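Local atomic coordinates of LbaCas13a H328A (C2c2) (PDB entry 5WLH), a protein that binds a CRISPR guide RNA and its precursor and, as a Cas13a nuclease, probably cleaves target RNA under that guide's direction. Residues R1050-K1055 with F1252-S1257; I1123-L1128 with R1272-D1277; W619-I624 with E902-Y907. One frame throughout, in Å; residues are numbered along the deposited sequence.

Contact 1: R1050-K1055 with F1252-S1257; sequences RRFLEK and FRYYSS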
loop_
_atom_site.group_PDB
_atom_site.type_symbol
_atom_site.label_atom_id
_atom_site.label_comp_id
_atom_site.label_asym_id
_atom_site.label_seq_id
_atom_site.Cartn_x
_atom_site.Cartn_y
_atom_site.Cartn_z
ATOM N N ARG A 1050 10.251 18.652 -17.088
ATOM C CA ARG A 1050 10.222 20.099 -17.267
ATOM C C ARG A 1050 8.886 20.558 -17.816
ATOM O O ARG A 1050 8.244 21.445 -17.242
ATOM C CB ARG A 1050 11.359 20.538 -18.190
ATOM C CG ARG A 1050 11.450 22.037 -18.411
ATOM C CD ARG A 1050 12.554 22.351 -19.418
ATOM N NE ARG A 1050 12.388 23.661 -20.035
ATOM C CZ ARG A 1050 13.280 24.211 -20.855
ATOM N NH1 ARG A 1050 13.060 25.408 -21.378
ATOM N NH2 ARG A 1050 14.397 23.560 -21.149
ATOM N N ARG A 1051 8.455 19.973 -18.934
ATOM C CA ARG A 1051 7.218 20.421 -19.561
ATOM C C ARG A 1051 6.040 20.216 -18.626
ATOM O O ARG A 1051 5.130 21.048 -18.565
ATOM C CB ARG A 1051 7.003 19.685 -20.882
ATOM C CG ARG A 1051 8.101 19.954 -21.915
ATOM C CD ARG A 1051 7.558 19.936 -23.333
ATOM N NE ARG A 1051 7.083 18.619 -23.748
ATOM C CZ ARG A 1051 5.853 18.376 -24.193
ATOM N NH1 ARG A 1051 4.975 19.360 -24.273
ATOM N NH2 ARG A 1051 5.499 17.149 -24.559
ATOM N N PHE A 1052 6.059 19.130 -17.850
ATOM C CA PHE A 1052 5.000 18.910 -16.870
ATOM C C PHE A 1052 4.966 20.031 -15.835
ATOM O O PHE A 1052 3.910 20.627 -15.575
ATOM C CB PHE A 1052 5.209 17.546 -16.201
ATOM C CG PHE A 1052 4.465 17.379 -14.913
ATOM C CD1 PHE A 1052 3.107 17.102 -14.922
ATOM C CD2 PHE A 1052 5.122 17.468 -13.694
ATOM C CE1 PHE A 1052 2.411 16.928 -13.737
ATOM C CE2 PHE A 1052 4.426 17.307 -12.508
ATOM C CZ PHE A 1052 3.069 17.038 -12.535
ATOM N N LEU A 1053 6.120 20.336 -15.233
ATOM C CA LEU A 1053 6.164 21.378 -14.211
ATOM C C LEU A 1053 5.721 22.725 -14.774
ATOM O O LEU A 1053 4.974 23.457 -14.120
ATOM C CB LEU A 1053 7.565 21.479 -13.619
ATOM C CG LEU A 1053 7.921 20.305 -12.701
ATOM C CD1 LEU A 1053 9.412 20.280 -12.463
ATOM C CD2 LEU A 1053 7.168 20.416 -11.377
ATOM N N GLU A 1054 6.156 23.057 -15.997
ATOM C CA GLU A 1054 5.703 24.296 -16.635
ATOM C C GLU A 1054 4.197 24.299 -16.861
ATOM O O GLU A 1054 3.563 25.361 -16.818
ATOM C CB GLU A 1054 6.411 24.506 -17.973
ATOM C CG GLU A 1054 7.911 24.681 -17.877
ATOM C CD GLU A 1054 8.586 24.536 -19.228
ATOM O OE1 GLU A 1054 8.035 23.840 -20.100
ATOM O OE2 GLU A 1054 9.665 25.121 -19.426
ATOM N N LYS A 1055 3.605 23.133 -17.114
ATOM C CA LYS A 1055 2.179 23.074 -17.399
ATOM C C LYS A 1055 1.315 23.148 -16.150
ATOM O O LYS A 1055 0.136 23.495 -16.250
ATOM C CB LYS A 1055 1.850 21.797 -18.181
ATOM C CG LYS A 1055 2.188 21.886 -19.673
ATOM C CD LYS A 1055 2.281 20.516 -20.325
ATOM C CE LYS A 1055 2.948 20.597 -21.688
ATOM N NZ LYS A 1055 2.198 21.499 -22.615
ATOM N N PHE A 1252 6.487 6.247 -19.360
ATOM C CA PHE A 1252 6.451 7.654 -19.006
ATOM C C PHE A 1252 5.927 8.504 -20.167
ATOM O O PHE A 1252 6.351 9.646 -20.340
ATOM C CB PHE A 1252 7.840 8.132 -18.544
ATOM C CG PHE A 1252 8.239 7.596 -17.173
ATOM C CD1 PHE A 1252 8.611 6.259 -17.007
ATOM C CD2 PHE A 1252 8.197 8.413 -16.058
ATOM C CE1 PHE A 1252 8.957 5.759 -15.747
ATOM C CE2 PHE A 1252 8.543 7.921 -14.782
ATOM C CZ PHE A 1252 8.917 6.599 -14.629
ATOM N N ARG A 1253 5.013 7.940 -20.965
ATOM C CA ARG A 1253 4.522 8.652 -22.147
ATOM C C ARG A 1253 3.734 9.895 -21.763
ATOM O O ARG A 1253 3.696 10.863 -22.529
ATOM C CB ARG A 1253 3.652 7.731 -23.004
ATOM C CG ARG A 1253 4.330 6.444 -23.453
ATOM C CD ARG A 1253 5.538 6.741 -24.338
ATOM N NE ARG A 1253 5.206 7.668 -25.417
ATOM C CZ ARG A 1253 6.094 8.440 -26.037
ATOM N NH1 ARG A 1253 7.374 8.401 -25.686
ATOM N NH2 ARG A 1253 5.700 9.261 -27.002
ATOM N N TYR A 1254 3.094 9.886 -20.586
ATOM C CA TYR A 1254 2.372 11.069 -20.136
ATOM C C TYR A 1254 3.240 12.312 -20.222
ATOM O O TYR A 1254 2.769 13.392 -20.605
ATOM C CB TYR A 1254 1.901 10.857 -18.700
ATOM C CG TYR A 1254 1.461 12.117 -17.999
ATOM C CD1 TYR A 1254 0.188 12.624 -18.188
ATOM C CD2 TYR A 1254 2.303 12.767 -17.109
ATOM C CE1 TYR A 1254 -0.232 13.767 -17.531
ATOM C CE2 TYR A 1254 1.890 13.910 -16.431
ATOM C CZ TYR A 1254 0.622 14.402 -16.651
ATOM O OH TYR A 1254 0.211 15.535 -15.987
ATOM N N TYR A 1255 4.513 12.178 -19.863
ATOM C CA TYR A 1255 5.406 13.319 -19.764
ATOM C C TYR A 1255 5.865 13.825 -21.120
ATOM O O TYR A 1255 6.434 14.917 -21.187
ATOM C CB TYR A 1255 6.617 12.966 -18.904
ATOM C CG TYR A 1255 6.226 12.724 -17.458
ATOM C CD1 TYR A 1255 5.795 13.781 -16.663
ATOM C CD2 TYR A 1255 6.252 11.449 -16.898
ATOM C CE1 TYR A 1255 5.430 13.585 -15.335
ATOM C CE2 TYR A 1255 5.865 11.245 -15.545
ATOM C CZ TYR A 1255 5.468 12.326 -14.787
ATOM O OH TYR A 1255 5.078 12.171 -13.464
ATOM N N SER A 1256 5.641 13.053 -22.180
ATOM C CA SER A 1256 5.931 13.472 -23.542
ATOM C C SER A 1256 4.708 14.006 -24.265
ATOM O O SER A 1256 4.836 14.910 -25.094
ATOM C CB SER A 1256 6.513 12.299 -24.340
ATOM O OG SER A 1256 7.803 11.968 -23.855
ATOM N N SER A 1257 3.525 13.499 -23.952
ATOM C CA SER A 1257 2.355 13.780 -24.767
ATOM C C SER A 1257 1.233 14.489 -24.027
ATOM O O SER A 1257 0.539 15.297 -24.642
ATOM C CB SER A 1257 1.810 12.482 -25.377
ATOM O OG SER A 1257 1.291 11.629 -24.378
#
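F1052, on the helix 1050-1056, meets two tyrosines of the short helix 1254-1257, and the three rings form an aromatic cluster. The F1052-Y1255 pair is T-shaped: the edge of Y1255 is turned to the face of F1052, with the planes at 88°. Y1255 CE1 does the touching, 3.9 Å from F1052 CG, nearer the rim than the centre of the phenylalanine. The two side chains run side by side, and F1052 CB lies in the plane of the tyrosine at its edge, 3.8 Å from Y1255 CD1. Y1254 comes in differently, its ring oblique to F1052 at 62° and its hydroxyl at the phenylalanine edge, with Y1254 OH 3.4 Å from F1052 CE1. Its chi1 of 165° sets CG anti to the backbone N; Y1254 CD2 lies over the centre of the Y1255 ring. A1115 of helix 1106-1145 touches both F1052 and Y1255, and F1258 meets Y1254 edge-to-face.

No hydrogen bond crosses between the two segments. R1051 reaches toward S1256, but its guanidinium is modelled too close to the carbonyl for any bond to be trusted. Within 1050-1055, R1050 NE makes a nearly straight salt bridge of 3.1 Å to E1054 OE2, one helical turn on. In 1252-1257, R1253 O accepts from the backbone N of both S1256 and S1257.

F1252, with its positive phi, is the C-prime residue of the Schellman motif closing helix 1239-1250. The residues just before it read R-N-Y-I-E-H, consistent with the R-x4-H signature of a HEPN nuclease domain, and the cluster follows it.

Contact 2: I1123-L1128 with R1272-D1277; sequences INWIYL and RFFTYD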
loop_
_atom_site.group_PDB
_atom_site.type_symbol
_atom_site.label_atom_id
_atom_site.label_comp_id
_atom_site.label_asym_id
_atom_site.label_seq_id
_atom_site.Cartn_x
_atom_site.Cartn_y
_atom_site.Cartn_z
ATOM N N ILE A 1123 3.128 2.434 -11.408
ATOM C CA ILE A 1123 4.083 1.391 -11.770
ATOM C C ILE A 1123 4.030 0.239 -10.773
ATOM O O ILE A 1123 4.130 -0.931 -11.152
ATOM C CB ILE A 1123 5.492 1.984 -11.890
ATOM C CG1 ILE A 1123 5.519 2.997 -13.052
ATOM C CG2 ILE A 1123 6.492 0.859 -12.266
ATOM C CD1 ILE A 1123 6.772 3.869 -13.081
ATOM N N ASN A 1124 3.868 0.551 -9.489
ATOM C CA ASN A 1124 3.655 -0.494 -8.491
ATOM C C ASN A 1124 2.491 -1.398 -8.901
ATOM O O ASN A 1124 2.612 -2.627 -8.911
ATOM C CB ASN A 1124 3.415 0.174 -7.133
ATOM C CG ASN A 1124 3.252 -0.814 -5.991
ATOM O OD1 ASN A 1124 2.364 -1.659 -6.007
ATOM N ND2 ASN A 1124 4.072 -0.655 -4.948
ATOM N N TRP A 1125 1.358 -0.797 -9.275
ATOM C CA TRP A 1125 0.205 -1.580 -9.711
ATOM C C TRP A 1125 0.529 -2.417 -10.944
ATOM O O TRP A 1125 0.033 -3.540 -11.087
ATOM C CB TRP A 1125 -0.960 -0.646 -10.015
ATOM C CG TRP A 1125 -1.690 -0.225 -8.786
ATOM C CD1 TRP A 1125 -1.802 -0.917 -7.606
ATOM C CD2 TRP A 1125 -2.431 0.991 -8.619
ATOM N NE1 TRP A 1125 -2.595 -0.197 -6.711
ATOM C CE2 TRP A 1125 -2.986 0.972 -7.318
ATOM C CE3 TRP A 1125 -2.675 2.090 -9.447
ATOM C CZ2 TRP A 1125 -3.774 2.022 -6.822
ATOM C CZ3 TRP A 1125 -3.466 3.112 -8.973
ATOM C CH2 TRP A 1125 -4.000 3.078 -7.661
ATOM N N ILE A 1126 1.334 -1.877 -11.864
ATOM C CA ILE A 1126 1.729 -2.685 -13.023
ATOM C C ILE A 1126 2.361 -3.986 -12.560
ATOM O O ILE A 1126 2.043 -5.071 -13.063
ATOM C CB ILE A 1126 2.691 -1.911 -13.938
ATOM C CG1 ILE A 1126 1.919 -0.862 -14.731
ATOM C CG2 ILE A 1126 3.440 -2.912 -14.870
ATOM C CD1 ILE A 1126 2.804 0.171 -15.406
ATOM N N TYR A 1127 3.290 -3.892 -11.609
ATOM C CA TYR A 1127 4.013 -5.085 -11.180
ATOM C C TYR A 1127 3.182 -5.945 -10.251
ATOM O O TYR A 1127 3.414 -7.156 -10.181
ATOM C CB TYR A 1127 5.366 -4.669 -10.584
ATOM C CG TYR A 1127 6.288 -4.348 -11.742
ATOM C CD1 TYR A 1127 6.967 -5.369 -12.412
ATOM C CD2 TYR A 1127 6.393 -3.052 -12.238
ATOM C CE1 TYR A 1127 7.764 -5.097 -13.513
ATOM C CE2 TYR A 1127 7.206 -2.768 -13.333
ATOM C CZ TYR A 1127 7.884 -3.787 -13.967
ATOM O OH TYR A 1127 8.676 -3.504 -15.062
ATOM N N LEU A 1128 2.179 -5.360 -9.590
ATOM C CA LEU A 1128 1.161 -6.171 -8.936
ATOM C C LEU A 1128 0.424 -7.018 -9.963
ATOM O O LEU A 1128 0.295 -8.234 -9.803
ATOM C CB LEU A 1128 0.177 -5.274 -8.180
ATOM C CG LEU A 1128 -0.669 -5.929 -7.086
ATOM C CD1 LEU A 1128 0.244 -6.409 -5.939
ATOM C CD2 LEU A 1128 -1.708 -4.909 -6.562
ATOM N N ARG A 1272 -10.452 -0.923 -15.589
ATOM C CA ARG A 1272 -10.160 -2.217 -16.197
ATOM C C ARG A 1272 -8.766 -2.788 -15.969
ATOM O O ARG A 1272 -8.462 -3.822 -16.572
ATOM C CB ARG A 1272 -10.397 -2.154 -17.720
ATOM C CG ARG A 1272 -9.575 -1.109 -18.466
ATOM C CD ARG A 1272 -9.874 -1.249 -19.967
ATOM N NE ARG A 1272 -9.315 -0.186 -20.791
ATOM C CZ ARG A 1272 -9.562 -0.087 -22.097
ATOM N NH1 ARG A 1272 -10.354 -0.987 -22.676
ATOM N NH2 ARG A 1272 -9.024 0.887 -22.814
ATOM N N PHE A 1273 -7.901 -2.189 -15.143
ATOM C CA PHE A 1273 -6.601 -2.820 -14.960
ATOM C C PHE A 1273 -6.672 -3.961 -13.952
ATOM O O PHE A 1273 -5.913 -4.932 -14.049
ATOM C CB PHE A 1273 -5.580 -1.766 -14.525
ATOM C CG PHE A 1273 -4.150 -2.156 -14.749
ATOM C CD1 PHE A 1273 -3.635 -2.285 -16.033
ATOM C CD2 PHE A 1273 -3.306 -2.377 -13.660
ATOM C CE1 PHE A 1273 -2.314 -2.634 -16.230
ATOM C CE2 PHE A 1273 -1.972 -2.720 -13.859
ATOM C CZ PHE A 1273 -1.477 -2.836 -15.138
ATOM N N PHE A 1274 -7.595 -3.879 -12.994
ATOM C CA PHE A 1274 -7.716 -4.861 -11.929
ATOM C C PHE A 1274 -9.017 -5.641 -12.047
ATOM O O PHE A 1274 -9.692 -5.928 -11.060
ATOM C CB PHE A 1274 -7.591 -4.171 -10.571
ATOM C CG PHE A 1274 -6.187 -3.810 -10.246
ATOM C CD1 PHE A 1274 -5.229 -4.815 -10.092
ATOM C CD2 PHE A 1274 -5.797 -2.488 -10.127
ATOM C CE1 PHE A 1274 -3.904 -4.496 -9.800
ATOM C CE2 PHE A 1274 -4.470 -2.158 -9.828
ATOM C CZ PHE A 1274 -3.530 -3.158 -9.661
ATOM N N THR A 1275 -9.347 -6.048 -13.275
ATOM C CA THR A 1275 -10.461 -6.957 -13.466
ATOM C C THR A 1275 -10.260 -8.270 -12.734
ATOM O O THR A 1275 -11.235 -8.962 -12.431
ATOM C CB THR A 1275 -10.632 -7.237 -14.964
ATOM O OG1 THR A 1275 -9.376 -7.700 -15.486
ATOM C CG2 THR A 1275 -11.022 -5.961 -15.682
ATOM N N TYR A 1276 -9.014 -8.634 -12.426
ATOM C CA TYR A 1276 -8.772 -9.966 -11.901
ATOM C C TYR A 1276 -8.974 -10.086 -10.391
ATOM O O TYR A 1276 -9.047 -11.213 -9.888
ATOM C CB TYR A 1276 -7.368 -10.388 -12.279
ATOM C CG TYR A 1276 -6.272 -9.679 -11.530
ATOM C CD1 TYR A 1276 -5.836 -10.164 -10.302
ATOM C CD2 TYR A 1276 -5.641 -8.554 -12.064
ATOM C CE1 TYR A 1276 -4.815 -9.547 -9.600
ATOM C CE2 TYR A 1276 -4.587 -7.926 -11.362
ATOM C CZ TYR A 1276 -4.195 -8.442 -10.134
ATOM O OH TYR A 1276 -3.163 -7.890 -9.405
ATOM N N ASP A 1277 -9.111 -8.977 -9.657
ATOM C CA ASP A 1277 -9.260 -9.089 -8.208
ATOM C C ASP A 1277 -9.884 -7.808 -7.674
ATOM O O ASP A 1277 -9.232 -6.760 -7.663
ATOM C CB ASP A 1277 -7.919 -9.368 -7.525
ATOM C CG ASP A 1277 -8.086 -9.720 -6.049
ATOM O OD1 ASP A 1277 -9.151 -9.391 -5.463
ATOM O OD2 ASP A 1277 -7.167 -10.342 -5.465
#
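The edge of F1274 points into one face of W1125, with F1274 CE2 3.5 Å from W1125 CG, toward the rim of the indole; the phenyl ring and the five-membered ring stand at 81°. F1274 is itself covered on one face by F1273 CD2, and Y1276 CZ lies at its edge. The F1273 ring brings its own edge to the backbone: F1273 CE2 is 3.5 Å from W1125 O, near the ring plane, while F1273 CZ meets I1126 CG1 at 3.9 Å. An alanine at W1125 would probably leave the F1274 edge without an aromatic face and open a gap toward V1284 and I1287 of helix 1284-1294.

In the fold, this packs the long helix 1106-1145 against the end of helix 1262-1273, where a type I turn from F1274 leads to D1277, the N-cap of the next helix. L1128 crosses F1274 at about a right angle, its CD2 3.9 Å from F1274 CE1, and also packs on a phosphate of the bound RNA. Y1276 OH lies 3.5 Å from L1128 O, its hydrogen bond going to D1132, while R1129 bonds F1273 O and makes a cation-pi contact with the F1273 ring.

Contact 3: W619-I624 with E902-Y907; sequences WNKELI and ELQKWY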
loop_
_atom_site.group_PDB
_atom_site.type_symbol
_atom_site.label_atom_id
_atom_site.label_comp_id
_atom_site.label_asym_id
_atom_site.label_seq_id
_atom_site.Cartn_x
_atom_site.Cartn_y
_atom_site.Cartn_z
ATOM N N TRP A 619 27.740 -6.170 -18.704
ATOM C CA TRP A 619 28.344 -4.858 -18.861
ATOM C C TRP A 619 29.799 -4.888 -18.406
ATOM O O TRP A 619 30.333 -5.910 -17.961
ATOM C CB TRP A 619 27.568 -3.812 -18.060
ATOM C CG TRP A 619 27.486 -4.148 -16.601
ATOM C CD1 TRP A 619 28.368 -3.783 -15.620
ATOM C CD2 TRP A 619 26.467 -4.919 -15.956
ATOM N NE1 TRP A 619 27.965 -4.293 -14.404
ATOM C CE2 TRP A 619 26.803 -4.996 -14.586
ATOM C CE3 TRP A 619 25.301 -5.556 -16.402
ATOM C CZ2 TRP A 619 26.007 -5.669 -13.655
ATOM C CZ3 TRP A 619 24.518 -6.232 -15.473
ATOM C CH2 TRP A 619 24.877 -6.283 -14.117
ATOM N N ASN A 620 30.432 -3.729 -18.489
ATOM C CA ASN A 620 31.810 -3.557 -18.047
ATOM C C ASN A 620 31.811 -3.453 -16.528
ATOM O O ASN A 620 31.712 -2.365 -15.959
ATOM C CB ASN A 620 32.421 -2.324 -18.694
ATOM C CG ASN A 620 33.905 -2.250 -18.493
ATOM O OD1 ASN A 620 34.427 -2.764 -17.504
ATOM N ND2 ASN A 620 34.602 -1.608 -19.430
ATOM N N LYS A 621 31.926 -4.603 -15.860
ATOM C CA LYS A 621 31.883 -4.606 -14.401
ATOM C C LYS A 621 33.058 -3.852 -13.815
ATOM O O LYS A 621 32.932 -3.239 -12.752
ATOM C CB LYS A 621 31.875 -6.039 -13.860
ATOM C CG LYS A 621 30.735 -6.909 -14.368
ATOM C CD LYS A 621 30.853 -8.312 -13.774
ATOM C CE LYS A 621 32.317 -8.740 -13.647
ATOM N NZ LYS A 621 32.535 -10.143 -14.090
ATOM N N GLU A 622 34.210 -3.885 -14.487
ATOM C CA GLU A 622 35.355 -3.146 -13.977
ATOM C C GLU A 622 35.083 -1.649 -13.995
ATOM O O GLU A 622 35.461 -0.931 -13.065
ATOM C CB GLU A 622 36.606 -3.485 -14.794
ATOM C CG GLU A 622 37.097 -4.918 -14.572
ATOM C CD GLU A 622 36.254 -5.965 -15.296
ATOM O OE1 GLU A 622 35.757 -5.685 -16.411
ATOM O OE2 GLU A 622 36.086 -7.071 -14.744
ATOM N N LEU A 623 34.421 -1.163 -15.046
ATOM C CA LEU A 623 34.100 0.258 -15.114
ATOM C C LEU A 623 33.150 0.660 -13.988
ATOM O O LEU A 623 33.431 1.592 -13.227
ATOM C CB LEU A 623 33.505 0.589 -16.480
ATOM C CG LEU A 623 32.851 1.967 -16.651
ATOM C CD1 LEU A 623 33.818 3.116 -16.361
ATOM C CD2 LEU A 623 32.247 2.078 -18.043
ATOM N N ILE A 624 32.028 -0.054 -13.857
ATOM C CA ILE A 624 31.045 0.281 -12.826
ATOM C C ILE A 624 31.672 0.193 -11.440
ATOM O O ILE A 624 31.476 1.073 -10.593
ATOM C CB ILE A 624 29.806 -0.631 -12.951
ATOM C CG1 ILE A 624 29.219 -0.564 -14.361
ATOM C CG2 ILE A 624 28.744 -0.238 -11.908
ATOM C CD1 ILE A 624 28.735 0.823 -14.771
ATOM N N GLU A 902 25.426 -8.030 -8.668
ATOM C CA GLU A 902 24.173 -7.635 -8.025
ATOM C C GLU A 902 24.334 -6.346 -7.225
ATOM O O GLU A 902 23.458 -5.473 -7.274
ATOM C CB GLU A 902 23.646 -8.761 -7.137
ATOM C CG GLU A 902 22.322 -8.417 -6.448
ATOM C CD GLU A 902 21.142 -8.396 -7.401
ATOM O OE1 GLU A 902 21.267 -8.939 -8.529
ATOM O OE2 GLU A 902 20.086 -7.838 -7.016
ATOM N N LEU A 903 25.434 -6.204 -6.475
ATOM C CA LEU A 903 25.678 -4.928 -5.802
ATOM C C LEU A 903 25.792 -3.794 -6.814
ATOM O O LEU A 903 25.284 -2.691 -6.583
ATOM C CB LEU A 903 26.936 -5.001 -4.934
ATOM C CG LEU A 903 26.744 -5.693 -3.579
ATOM C CD1 LEU A 903 28.059 -5.757 -2.808
ATOM C CD2 LEU A 903 25.638 -5.013 -2.726
ATOM N N GLN A 904 26.430 -4.049 -7.961
ATOM C CA GLN A 904 26.509 -3.010 -8.985
ATOM C C GLN A 904 25.125 -2.580 -9.473
ATOM O O GLN A 904 24.901 -1.398 -9.766
ATOM C CB GLN A 904 27.388 -3.492 -10.135
ATOM C CG GLN A 904 28.851 -3.654 -9.673
ATOM C CD GLN A 904 29.774 -4.118 -10.798
ATOM O OE1 GLN A 904 29.387 -4.141 -11.963
ATOM N NE2 GLN A 904 30.978 -4.530 -10.436
ATOM N N LYS A 905 24.185 -3.517 -9.573
ATOM C CA LYS A 905 22.825 -3.149 -9.953
ATOM C C LYS A 905 22.187 -2.228 -8.921
ATOM O O LYS A 905 21.572 -1.214 -9.277
ATOM C CB LYS A 905 21.952 -4.391 -10.119
ATOM C CG LYS A 905 22.340 -5.343 -11.223
ATOM C CD LYS A 905 21.293 -6.460 -11.201
ATOM C CE LYS A 905 21.816 -7.734 -11.776
ATOM N NZ LYS A 905 20.820 -8.809 -11.546
ATOM N N TRP A 906 22.255 -2.603 -7.639
ATOM C CA TRP A 906 21.679 -1.741 -6.605
ATOM C C TRP A 906 22.307 -0.361 -6.654
ATOM O O TRP A 906 21.632 0.655 -6.463
ATOM C CB TRP A 906 21.886 -2.344 -5.218
ATOM C CG TRP A 906 21.023 -3.502 -4.958
ATOM C CD1 TRP A 906 21.376 -4.818 -5.039
ATOM C CD2 TRP A 906 19.643 -3.475 -4.580
ATOM N NE1 TRP A 906 20.298 -5.615 -4.729
ATOM C CE2 TRP A 906 19.224 -4.814 -4.438
ATOM C CE3 TRP A 906 18.724 -2.449 -4.344
ATOM C CZ2 TRP A 906 17.922 -5.156 -4.082
ATOM C CZ3 TRP A 906 17.433 -2.790 -3.979
ATOM C CH2 TRP A 906 17.045 -4.131 -3.851
ATOM N N TYR A 907 23.613 -0.318 -6.891
ATOM C CA TYR A 907 24.319 0.942 -7.025
ATOM C C TYR A 907 23.741 1.793 -8.142
ATOM O O TYR A 907 23.290 2.921 -7.905
ATOM C CB TYR A 907 25.797 0.660 -7.275
ATOM C CG TYR A 907 26.603 1.882 -7.614
ATOM C CD1 TYR A 907 26.453 3.070 -6.899
ATOM C CD2 TYR A 907 27.555 1.835 -8.631
ATOM C CE1 TYR A 907 27.215 4.192 -7.217
ATOM C CE2 TYR A 907 28.317 2.935 -8.949
ATOM C CZ TYR A 907 28.158 4.111 -8.235
ATOM O OH TYR A 907 28.932 5.210 -8.557
#
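W619 gives its indole N-H to the side-chain amide of Q904. W619 NE1 is 2.8 Å from Q904 OE1, the N-H...O angle is 173°, and the oxygen sits in the plane of the indole; the donor approaches nearly along the C=O axis. Q904 gets there with an extended chain, chi2 -179° carrying CD straight on from CG. The amide nitrogen has two carbonyls to serve: V897 O, near the end of the preceding helix 891-898, and K621 O at 3.3 Å from Q904 NE2, a weak and bent bond. Flanking the amide are aliphatic atoms, K621 CB 3.7 Å from OE1 of Q904 and I624 CG2 3.9 Å from Q904 CB.

At the start of helix 621-632, N620 OD1 accepts from L623 N at 2.9 Å, an N-cap bond. K905 runs its aliphatic chain past the indole, CG 4.0 Å from W619 CH2. Its ammonium group, K905 NZ, forms salt bridges with E902 OE1 (3.1 Å) and with D605, a charge that probably eases the closeness of the two carboxylates; D605 lies in the sequence R-N-D-S-F-H, which fits the R-x4-H signature of a HEPN domain, so the contact probably ties helix 901-911 to that motif's surroundings. Y907 packs beside I624 and spends its hydroxyl on E631.

With OE1 on the indole N-H and NE2 on V897 O and, weakly, K621 O, the buried Q904 amide is satisfied and its flip set.

Contact 2 is fully buried and lies nearest the centre of the chain, beside the bound RNA; contact 3 is also buried but farther out, and contact 1 is partly exposed, with R1051 exposed at its side. Contacts 1 and 2 share surroundings: helix 1106-1145 supplies one side of contact 2 and backs contact 1, and the two touch through F1252 CZ and I1123 CD1, 3.8 Å apart. Their segments alternate along the chain. Both rely on T-shaped aromatic pairs with no hydrogen bond across. Contact 3 closes earlier in the sequence, touches neither, and differs in chemistry, joining helices 621-632 and 901-911 through a buried amide.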